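Local atomic coordinates of magnesium-protoporphyrin O-methyltransferase (Synechocystis sp., PDB entry 4QDJ), a protein that transfers a methyl group from S-adenosylmethionine to magnesium-protoporphyrin IX, forming its 13-monomethyl ester on the way to chlorophyll. Residues 129-134 against 154-159; 147-152 against 200-205. All coordinates share one frame; numbering follows the deposited sequence. Where two conformers were deposited one is given.

Interaction 1 (129-134 against 154-159). With SAM (S-adenosylmethionine), chain B.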
ATOM      1  N   ASP A 129      -9.669 -12.081  -0.253  1.00 10.41           N
ATOM      2  CA  ASP A 129      -8.754 -13.060  -0.823  1.00 10.31           C
ATOM      3  C   ASP A 129      -7.331 -12.540  -0.690  1.00  9.69           C
ATOM      4  O   ASP A 129      -6.442 -13.236  -0.198  1.00 10.76           O
ATOM      5  CB  ASP A 129      -9.060 -13.322  -2.297  1.00 11.95           C
ATOM      6  CG  ASP A 129      -8.041 -14.247  -2.944  1.00 14.53           C
ATOM      7  OD1 ASP A 129      -6.992 -13.755  -3.417  1.00 14.82           O
ATOM      8  OD2 ASP A 129      -8.283 -15.471  -2.974  1.00 17.65           O
ATOM      9  N   THR A 130      -7.130 -11.302  -1.131  1.00  8.17           N
ATOM     10  CA  THR A 130      -5.806 -10.701  -1.177  1.00  8.80           C
ATOM     11  C   THR A 130      -5.789  -9.356  -0.461  1.00  8.69           C
ATOM     12  O   THR A 130      -6.648  -8.506  -0.691  1.00  9.42           O
ATOM     13  CB  THR A 130      -5.345 -10.518  -2.640  1.00  9.08           C
ATOM     14  OG1 THR A 130      -5.146 -11.804  -3.240  1.00  9.34           O
ATOM     15  CG2 THR A 130      -4.048  -9.727  -2.713  1.00  9.25           C
ATOM     16  N   VAL A 131      -4.814  -9.183   0.424  1.00  7.32           N
ATOM     17  CA  VAL A 131      -4.607  -7.914   1.105  1.00  7.83           C
ATOM     18  C   VAL A 131      -3.253  -7.361   0.679  1.00  8.05           C
ATOM     19  O   VAL A 131      -2.261  -8.090   0.649  1.00  8.93           O
ATOM     20  CB  VAL A 131      -4.660  -8.081   2.637  1.00  8.02           C
ATOM     21  CG1 VAL A 131      -4.390  -6.757   3.335  1.00  9.30           C
ATOM     22  CG2 VAL A 131      -6.013  -8.639   3.056  1.00  9.51           C
ATOM     23  N   ILE A 132      -3.220  -6.081   0.324  1.00  6.48           N
ATOM     24  CA  ILE A 132      -1.997  -5.460  -0.170  1.00  6.94           C
ATOM     25  C   ILE A 132      -1.670  -4.197   0.618  1.00  8.51           C
ATOM     26  O   ILE A 132      -2.544  -3.373   0.878  1.00 10.53           O
ATOM     27  CB  ILE A 132      -2.111  -5.105  -1.670  1.00  6.70           C
ATOM     28  CG1 ILE A 132      -2.578  -6.320  -2.477  1.00  7.80           C
ATOM     29  CG2 ILE A 132      -0.780  -4.584  -2.202  1.00  7.96           C
ATOM     30  CD1 ILE A 132      -2.800  -6.023  -3.945  1.00  9.21           C
ATOM     31  N   CYS A 133      -0.405  -4.050   0.994  1.00  8.18           N
ATOM     32  CA  CYS A 133       0.046  -2.874   1.724  1.00  7.22           C
ATOM     33  C   CYS A 133       1.405  -2.441   1.186  1.00  8.85           C
ATOM     34  O   CYS A 133       2.435  -3.006   1.555  1.00  9.41           O
ATOM     35  CB  CYS A 133       0.130  -3.189   3.218  1.00  9.28           C
ATOM     36  SG  CYS A 133       0.488  -1.777   4.273  1.00 13.30           S
ATOM     37  N   LEU A 134       1.398  -1.444   0.302  1.00  8.63           N
ATOM     38  CA  LEU A 134       2.616  -1.002  -0.375  1.00  9.67           C
ATOM     39  C   LEU A 134       3.129   0.329   0.152  1.00  9.43           C
ATOM     40  O   LEU A 134       2.381   1.303   0.225  1.00 10.93           O
ATOM     41  CB  LEU A 134       2.379  -0.866  -1.881  1.00 10.22           C
ATOM     42  CG  LEU A 134       1.929  -2.094  -2.667  1.00 10.85           C
ATOM     43  CD1 LEU A 134       1.890  -1.771  -4.155  1.00 11.46           C
ATOM     44  CD2 LEU A 134       2.841  -3.282  -2.390  1.00 13.38           C
ATOM     45  N   SER A 154      -4.774 -11.125   9.386  1.00 14.94           N
ATOM     46  CA  SER A 154      -6.059 -11.619   9.875  1.00 16.86           C
ATOM     47  C   SER A 154      -7.199 -11.310   8.908  1.00 17.20           C
ATOM     48  O   SER A 154      -8.280 -11.891   9.006  1.00 20.76           O
ATOM     49  CB  SER A 154      -6.374 -11.046  11.262  1.00 18.48           C
ATOM     50  OG  SER A 154      -6.783  -9.691  11.184  1.00 19.66           O
ATOM     51  N   LEU A 155      -6.957 -10.393   7.977  1.00 14.26           N
ATOM     52  CA  LEU A 155      -7.967 -10.026   6.990  1.00 14.26           C
ATOM     53  C   LEU A 155      -7.814 -10.839   5.712  1.00 13.34           C
ATOM     54  O   LEU A 155      -8.714 -10.867   4.874  1.00 14.43           O
ATOM     55  CB  LEU A 155      -7.865  -8.537   6.649  1.00 15.76           C
ATOM     56  CG  LEU A 155      -7.800  -7.547   7.813  1.00 18.50           C
ATOM     57  CD1 LEU A 155      -7.684  -6.124   7.282  1.00 20.87           C
ATOM     58  CD2 LEU A 155      -9.013  -7.693   8.721  1.00 20.85           C
ATOM     59  N   ALA A 156      -6.668 -11.497   5.564  1.00 12.84           N
ATOM     60  CA  ALA A 156      -6.333 -12.185   4.321  1.00 13.41           C
ATOM     61  C   ALA A 156      -6.662 -13.672   4.359  1.00 13.94           C
ATOM     62  O   ALA A 156      -6.016 -14.442   5.070  1.00 14.61           O
ATOM     63  CB  ALA A 156      -4.861 -11.981   3.986  1.00 14.10           C
ATOM     64  N   ASP A 157      -7.661 -14.072   3.578  1.00 13.69           N
ATOM     65  CA  ASP A 157      -8.018 -15.481   3.459  1.00 15.11           C
ATOM     66  C   ASP A 157      -6.898 -16.286   2.810  1.00 14.74           C
ATOM     67  O   ASP A 157      -6.669 -17.442   3.166  1.00 16.48           O
ATOM     68  CB  ASP A 157      -9.301 -15.651   2.644  1.00 16.06           C
ATOM     69  CG  ASP A 157     -10.541 -15.231   3.406  1.00 20.11           C
ATOM     70  OD1 ASP A 157     -10.495 -15.197   4.654  0.47 20.18           O
ATOM     71  OD2 ASP A 157     -11.568 -14.945   2.754  0.62 19.80           O
ATOM     72  N   ARG A 158      -6.200 -15.676   1.855  1.00 12.93           N
ATOM     73  CA  ARG A 158      -5.218 -16.417   1.072  1.00 13.99           C
ATOM     74  C   ARG A 158      -3.863 -15.728   0.915  1.00 12.62           C
ATOM     75  O   ARG A 158      -2.820 -16.373   1.026  1.00 13.83           O
ATOM     76  CB  ARG A 158      -5.784 -16.751  -0.312  1.00 16.13           C
ATOM     77  CG  ARG A 158      -4.933 -17.733  -1.099  1.00 19.56           C
ATOM     78  CD  ARG A 158      -5.560 -18.050  -2.446  1.00 22.27           C
ATOM     79  NE  ARG A 158      -5.670 -16.857  -3.278  1.00 24.07           N
ATOM     80  CZ  ARG A 158      -4.725 -16.441  -4.115  1.00 25.02           C
ATOM     81  NH1 ARG A 158      -3.595 -17.126  -4.236  1.00 26.50           N
ATOM     82  NH2 ARG A 158      -4.910 -15.342  -4.833  1.00 23.48           N
ATOM     83  N   ARG A 159      -3.869 -14.425   0.657  1.00 11.26           N
ATOM     84  CA  ARG A 159      -2.643 -13.762   0.232  1.00 10.21           C
ATOM     85  C   ARG A 159      -2.438 -12.370   0.827  1.00  9.86           C
ATOM     86  O   ARG A 159      -3.371 -11.572   0.913  1.00 10.18           O
ATOM     87  CB  ARG A 159      -2.593 -13.699  -1.299  1.00  9.95           C
ATOM     88  CG  ARG A 159      -1.421 -12.912  -1.856  1.00 10.16           C
ATOM     89  CD  ARG A 159      -1.301 -13.083  -3.359  1.00 11.47           C
ATOM     90  NE  ARG A 159      -2.535 -12.739  -4.056  1.00 11.34           N
ATOM     91  CZ  ARG A 159      -2.689 -12.798  -5.375  1.00 12.11           C
ATOM     92  NH1 ARG A 159      -1.680 -13.187  -6.145  1.00 12.29           N
ATOM     93  NH2 ARG A 159      -3.851 -12.471  -5.925  1.00 13.28           N
TER
HETATM   94  N   SAM B 301       0.150   2.455  -0.883  1.00 14.30           N
HETATM   95  CA  SAM B 301       0.073   3.685  -1.668  1.00 17.95           C
HETATM   96  C   SAM B 301       0.923   3.577  -2.926  1.00 19.22           C
HETATM   97  O   SAM B 301       1.898   2.824  -2.966  1.00 20.84           O
HETATM   98  OXT SAM B 301       0.650   4.237  -3.929  1.00 18.52           O
HETATM   99  CB  SAM B 301       0.458   4.920  -0.852  1.00 20.96           C
HETATM  100  CG  SAM B 301       1.856   4.939  -0.237  1.00 22.70           C
HETATM  101  SD  SAM B 301       2.200   6.503   0.621  1.00 24.09           S
HETATM  102  CE  SAM B 301       4.009   6.490   0.699  0.71 24.00           C
HETATM  103  C5' SAM B 301       1.824   6.036   2.324  1.00 19.71           C
HETATM  104  C4' SAM B 301       0.333   6.119   2.613  1.00 15.58           C
HETATM  105  O4' SAM B 301       0.046   5.312   3.735  1.00 14.40           O
HETATM  106  C3' SAM B 301      -0.134   7.530   2.946  1.00 13.76           C
HETATM  107  O3' SAM B 301      -1.218   7.864   2.111  1.00 14.47           O
HETATM  108  C2' SAM B 301      -0.608   7.443   4.382  1.00 13.95           C
HETATM  109  O2' SAM B 301      -1.734   8.259   4.623  1.00 14.55           O
HETATM  110  C1' SAM B 301      -0.928   5.964   4.515  1.00 12.67           C
HETATM  111  N9  SAM B 301      -0.886   5.474   5.898  1.00 11.05           N
HETATM  112  C8  SAM B 301       0.086   5.698   6.834  1.00 11.60           C
HETATM  113  N7  SAM B 301      -0.272   5.061   7.973  1.00 11.77           N
HETATM  114  C5  SAM B 301      -1.454   4.437   7.768  1.00 10.56           C
HETATM  115  C6  SAM B 301      -2.257   3.658   8.587  1.00 10.46           C
HETATM  116  N6  SAM B 301      -1.895   3.409   9.843  1.00 12.29           N
HETATM  117  N1  SAM B 301      -3.435   3.148   8.087  1.00 10.93           N
HETATM  118  C2  SAM B 301      -3.810   3.406   6.784  1.00 12.03           C
HETATM  119  N3  SAM B 301      -3.009   4.186   5.977  1.00 10.39           N
HETATM  120  C4  SAM B 301      -1.849   4.687   6.465  1.00 11.45           C
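Asp129 and Arg158 each hold CG anti to the backbone N (chi1 175° and -169°), and their side chains run side by side, pointing the same way. The guanidinium grips the carboxylate side-on. NE of Arg158 gives a nearly straight bond to OD2 of Asp129 at 3.0 Å, in the guanidinium plane. NH2 of Arg158 reaches the syn lone pair of Asp129 OD1, also at 3.0 Å. The two flat groups are turned 40° apart. OD1 of Asp129 takes a second bond, on its anti side, from the hydroxyl OG1 of Thr130 at 2.7 Å. OG1 in turn accepts both NE (2.9 Å) and NH2 (3.1 Å) of Arg159, and it lies in the plane of that guanidinium. NH2 of Arg158 sits over one face of the Arg159 guanidinium, toward its rim. The like charges are probably eased by Asp129 and by Asp58 and Glu226, which both form salt bridges with Arg159 NH1.

The segments belong to the beta-alpha-beta unit of strand 130-133, helix 142-155 and strand 159-164, in the Rossmann-like sheet of a class I methyltransferase. Thr130 and Arg159 form a parallel bridge. Asp129 O accepts the backbone N of Arg158 and of Arg159, and Val131 N donates to Arg159 O at 2.8 Å. Val131 CG2 packs on Ala156 CB at 3.7 Å and touches Leu155 CB, where helix 142-155 runs out. Beyond the far end of the strand, Leu134 O accepts the amino N of S-adenosylmethionine at 2.7 Å.

Interaction 2 (147-152 against 200-205)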
ATOM      1  N   ALA A 147       2.768  -5.498  14.436  1.00 17.42           N
ATOM      2  CA  ALA A 147       1.364  -5.503  14.829  1.00 16.68           C
ATOM      3  C   ALA A 147       0.469  -5.216  13.625  1.00 15.83           C
ATOM      4  O   ALA A 147      -0.603  -5.802  13.482  1.00 16.50           O
ATOM      5  CB  ALA A 147       1.117  -4.485  15.934  1.00 18.72           C
ATOM      6  N   MET A 148       0.921  -4.315  12.759  1.00 14.04           N
ATOM      7  CA  MET A 148       0.178  -3.974  11.552  1.00 13.99           C
ATOM      8  C   MET A 148       0.086  -5.161  10.599  1.00 13.58           C
ATOM      9  O   MET A 148      -0.984  -5.460  10.070  1.00 14.44           O
ATOM     10  CB  MET A 148       0.818  -2.775  10.851  1.00 14.79           C
ATOM     11  CG  MET A 148       0.652  -1.469  11.609  1.00 17.18           C
ATOM     12  SD  MET A 148       1.631  -0.115  10.935  0.69 16.19           S
ATOM     13  CE  MET A 148       0.991  -0.007   9.269  0.48 15.95           C
ATOM     14  N   ILE A 149       1.213  -5.835  10.386  1.00 12.78           N
ATOM     15  CA  ILE A 149       1.244  -7.009   9.521  1.00 13.26           C
ATOM     16  C   ILE A 149       0.341  -8.115  10.060  1.00 13.89           C
ATOM     17  O   ILE A 149      -0.387  -8.757   9.305  1.00 13.48           O
ATOM     18  CB  ILE A 149       2.680  -7.537   9.339  1.00 12.67           C
ATOM     19  CG1 ILE A 149       3.513  -6.529   8.544  1.00 12.95           C
ATOM     20  CG2 ILE A 149       2.672  -8.884   8.634  1.00 13.85           C
ATOM     21  CD1 ILE A 149       4.989  -6.850   8.507  1.00 14.76           C
ATOM     22  N   SER A 150       0.382  -8.328  11.372  1.00 15.10           N
ATOM     23  CA  SER A 150      -0.451  -9.348  11.997  0.69 15.55           C
ATOM     24  C   SER A 150      -1.934  -9.046  11.803  1.00 15.44           C
ATOM     25  O   SER A 150      -2.732  -9.949  11.559  1.00 16.62           O
ATOM     26  CB  SER A 150      -0.115  -9.485  13.483  0.69 16.44           C
ATOM     27  OG  SER A 150       1.211  -9.957  13.656  0.69 16.88           O
ATOM     28  N   HIS A 151      -2.304  -7.774  11.896  1.00 14.01           N
ATOM     29  CA  HIS A 151      -3.699  -7.411  11.686  1.00 13.92           C
ATOM     30  C   HIS A 151      -4.111  -7.611  10.231  1.00 13.63           C
ATOM     31  O   HIS A 151      -5.180  -8.148   9.951  1.00 15.00           O
ATOM     32  CB  HIS A 151      -3.988  -5.973  12.106  1.00 15.04           C
ATOM     33  CG  HIS A 151      -5.432  -5.604  11.985  1.00 15.59           C
ATOM     34  ND1 HIS A 151      -6.380  -6.013  12.898  1.00 18.35           N
ATOM     35  CD2 HIS A 151      -6.097  -4.899  11.042  1.00 15.68           C
ATOM     36  CE1 HIS A 151      -7.565  -5.556  12.533  1.00 18.65           C
ATOM     37  NE2 HIS A 151      -7.422  -4.879  11.407  1.00 16.67           N
ATOM     38  N   LEU A 152      -3.259  -7.172   9.311  1.00 12.18           N
ATOM     39  CA  LEU A 152      -3.528  -7.345   7.889  1.00 11.20           C
ATOM     40  C   LEU A 152      -3.650  -8.822   7.537  1.00 12.80           C
ATOM     41  O   LEU A 152      -4.504  -9.212   6.736  1.00 13.82           O
ATOM     42  CB  LEU A 152      -2.433  -6.684   7.049  1.00 12.83           C
ATOM     43  CG  LEU A 152      -2.376  -5.157   7.114  1.00 14.87           C
ATOM     44  CD1 LEU A 152      -1.189  -4.639   6.323  1.00 17.43           C
ATOM     45  CD2 LEU A 152      -3.672  -4.548   6.597  1.00 17.47           C
ATOM     46  N   LYS A 200       9.796 -13.394   9.300  1.00 12.05           N
ATOM     47  CA  LYS A 200       9.485 -14.035  10.573  1.00 13.93           C
ATOM     48  C   LYS A 200       8.060 -13.711  11.011  1.00 14.28           C
ATOM     49  O   LYS A 200       7.311 -14.597  11.425  1.00 15.76           O
ATOM     50  CB  LYS A 200      10.490 -13.607  11.649  1.00 15.89           C
ATOM     51  CG  LYS A 200      10.263 -14.235  13.017  1.00 20.32           C
ATOM     52  CD  LYS A 200      10.298 -15.751  12.941  1.00 23.43           C
ATOM     53  CE  LYS A 200      10.406 -16.375  14.326  0.65 25.70           C
ATOM     54  NZ  LYS A 200       9.290 -15.969  15.222  1.00 27.61           N
ATOM     55  N   ILE A 201       7.690 -12.438  10.911  1.00 14.13           N
ATOM     56  CA  ILE A 201       6.346 -11.994  11.268  1.00 14.55           C
ATOM     57  C   ILE A 201       5.298 -12.665  10.383  1.00 13.98           C
ATOM     58  O   ILE A 201       4.254 -13.105  10.863  1.00 14.95           O
ATOM     59  CB  ILE A 201       6.219 -10.462  11.163  1.00 16.17           C
ATOM     60  CG1 ILE A 201       7.196  -9.785  12.126  1.00 19.48           C
ATOM     61  CG2 ILE A 201       4.791 -10.014  11.452  1.00 17.88           C
ATOM     62  CD1 ILE A 201       7.479  -8.341  11.788  1.00 20.75           C
ATOM     63  N   LEU A 202       5.585 -12.752   9.088  1.00 13.51           N
ATOM     64  CA  LEU A 202       4.679 -13.417   8.158  1.00 13.49           C
ATOM     65  C   LEU A 202       4.542 -14.900   8.496  1.00 14.81           C
ATOM     66  O   LEU A 202       3.440 -15.449   8.487  1.00 16.34           O
ATOM     67  CB  LEU A 202       5.151 -13.227   6.715  1.00 11.90           C
ATOM     68  CG  LEU A 202       4.950 -11.816   6.152  1.00 11.43           C
ATOM     69  CD1 LEU A 202       5.701 -11.631   4.837  1.00 10.97           C
ATOM     70  CD2 LEU A 202       3.466 -11.521   5.970  1.00 12.38           C
ATOM     71  N   GLY A 203       5.667 -15.538   8.805  1.00 15.43           N
ATOM     72  CA  GLY A 203       5.669 -16.935   9.199  1.00 17.28           C
ATOM     73  C   GLY A 203       4.885 -17.180  10.475  1.00 18.61           C
ATOM     74  O   GLY A 203       4.164 -18.171  10.588  1.00 19.78           O
ATOM     75  N   ASP A 204       5.023 -16.271  11.436  1.00 18.79           N
ATOM     76  CA  ASP A 204       4.300 -16.375  12.701  1.00 20.34           C
ATOM     77  C   ASP A 204       2.790 -16.304  12.488  1.00 20.11           C
ATOM     78  O   ASP A 204       2.015 -16.846  13.277  1.00 21.54           O
ATOM     79  CB  ASP A 204       4.736 -15.274  13.674  1.00 21.72           C
ATOM     80  CG  ASP A 204       6.136 -15.495  14.223  1.00 26.05           C
ATOM     81  OD1 ASP A 204       6.642 -16.635  14.139  1.00 27.72           O
ATOM     82  OD2 ASP A 204       6.724 -14.527  14.750  0.55 25.62           O
ATOM     83  N   ASN A 205       2.378 -15.633  11.416  1.00 19.18           N
ATOM     84  CA  ASN A 205       0.961 -15.484  11.105  1.00 19.78           C
ATOM     85  C   ASN A 205       0.433 -16.537  10.134  1.00 20.36           C
ATOM     86  O   ASN A 205      -0.708 -16.457   9.681  1.00 21.56           O
ATOM     87  CB  ASN A 205       0.667 -14.077  10.582  1.00 20.76           C
ATOM     88  CG  ASN A 205       0.666 -13.038  11.685  1.00 21.63           C
ATOM     89  OD1 ASN A 205      -0.328 -12.873  12.396  1.00 22.90           O
ATOM     90  ND2 ASN A 205       1.781 -12.333  11.838  1.00 21.07           N
TER
HETATM   91  O   HOH W   1      -3.002 -12.624  11.977  1.00 33.02           O
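Ile149 meets Ile201 and Leu202 through its CG2 branch. That methyl lies 3.7 Å from CG2 of Ile201 and 3.8 Å from CD2 of Leu202. In both pairs the side chains cross at about a right angle. CG2 of Ile149 stands anti to the backbone N, while CG1 is anti to the carbonyl carbon (chi1 -67°). Ile201 has the same first torsion, and the contact between the two isoleucines is branch to branch. This is the close-packed, apolar part of the contact. Strand 159-164 adds to it: Leu162 touches both Ile149 and Leu202, and Leu160 touches Leu202.

The other part is polar and looser, among partly exposed side chains. Here Ser150 faces Asn205, the first residue past the end of helix 195-204. In the conformer given, ND2 of Asn205 donates to OG of Ser150 at 3.0 Å, and the oxygen lies close to the amide plane. The same OG is also bonded to Ser146 O, one turn back in its own helix. Ser150 has a second conformer, so neither bond need be permanent. ND2 also donates to Ile201 O at 2.8 Å, from above the carbonyl plane. One water links the two segments. It donates to Ser150 O and to Asn205 OD1, each at 2.7 Å. The bonds of ND2, with the water on OD1, would hold the amide's rotation. The backbone N of Asn205 makes weak bonds to Ile201 O and Leu202 O, where the helix runs out.

The axes of the two short helical segments pass 9.6 Å apart and cross at -36°. Two helices lie next to each other on one face of the central sheet, as in the alpha/beta Rossmann-like fold of class I methyltransferases.

Helix 142-155 is common to both interactions, whose centres lie about 11 Å apart. Interaction 1 uses the end of this helix and the turn into strand 159-164, which pairs with strand 130-133. Interaction 2 uses the preceding turns, against helix 195-204. Along the chain the segments alternate: 129-134, 147-152, 154-159, 200-205. The two contacts touch at Leu152, whose CD1 lies 3.7 Å from Cys133 CB. Leu152 thus joins the helix to strand 130-133. The two contacts set helices 142-155 and 195-204 side by side on one face of the sheet. The strand 130-133 leads on to Leu134 in the S-adenosylmethionine pocket.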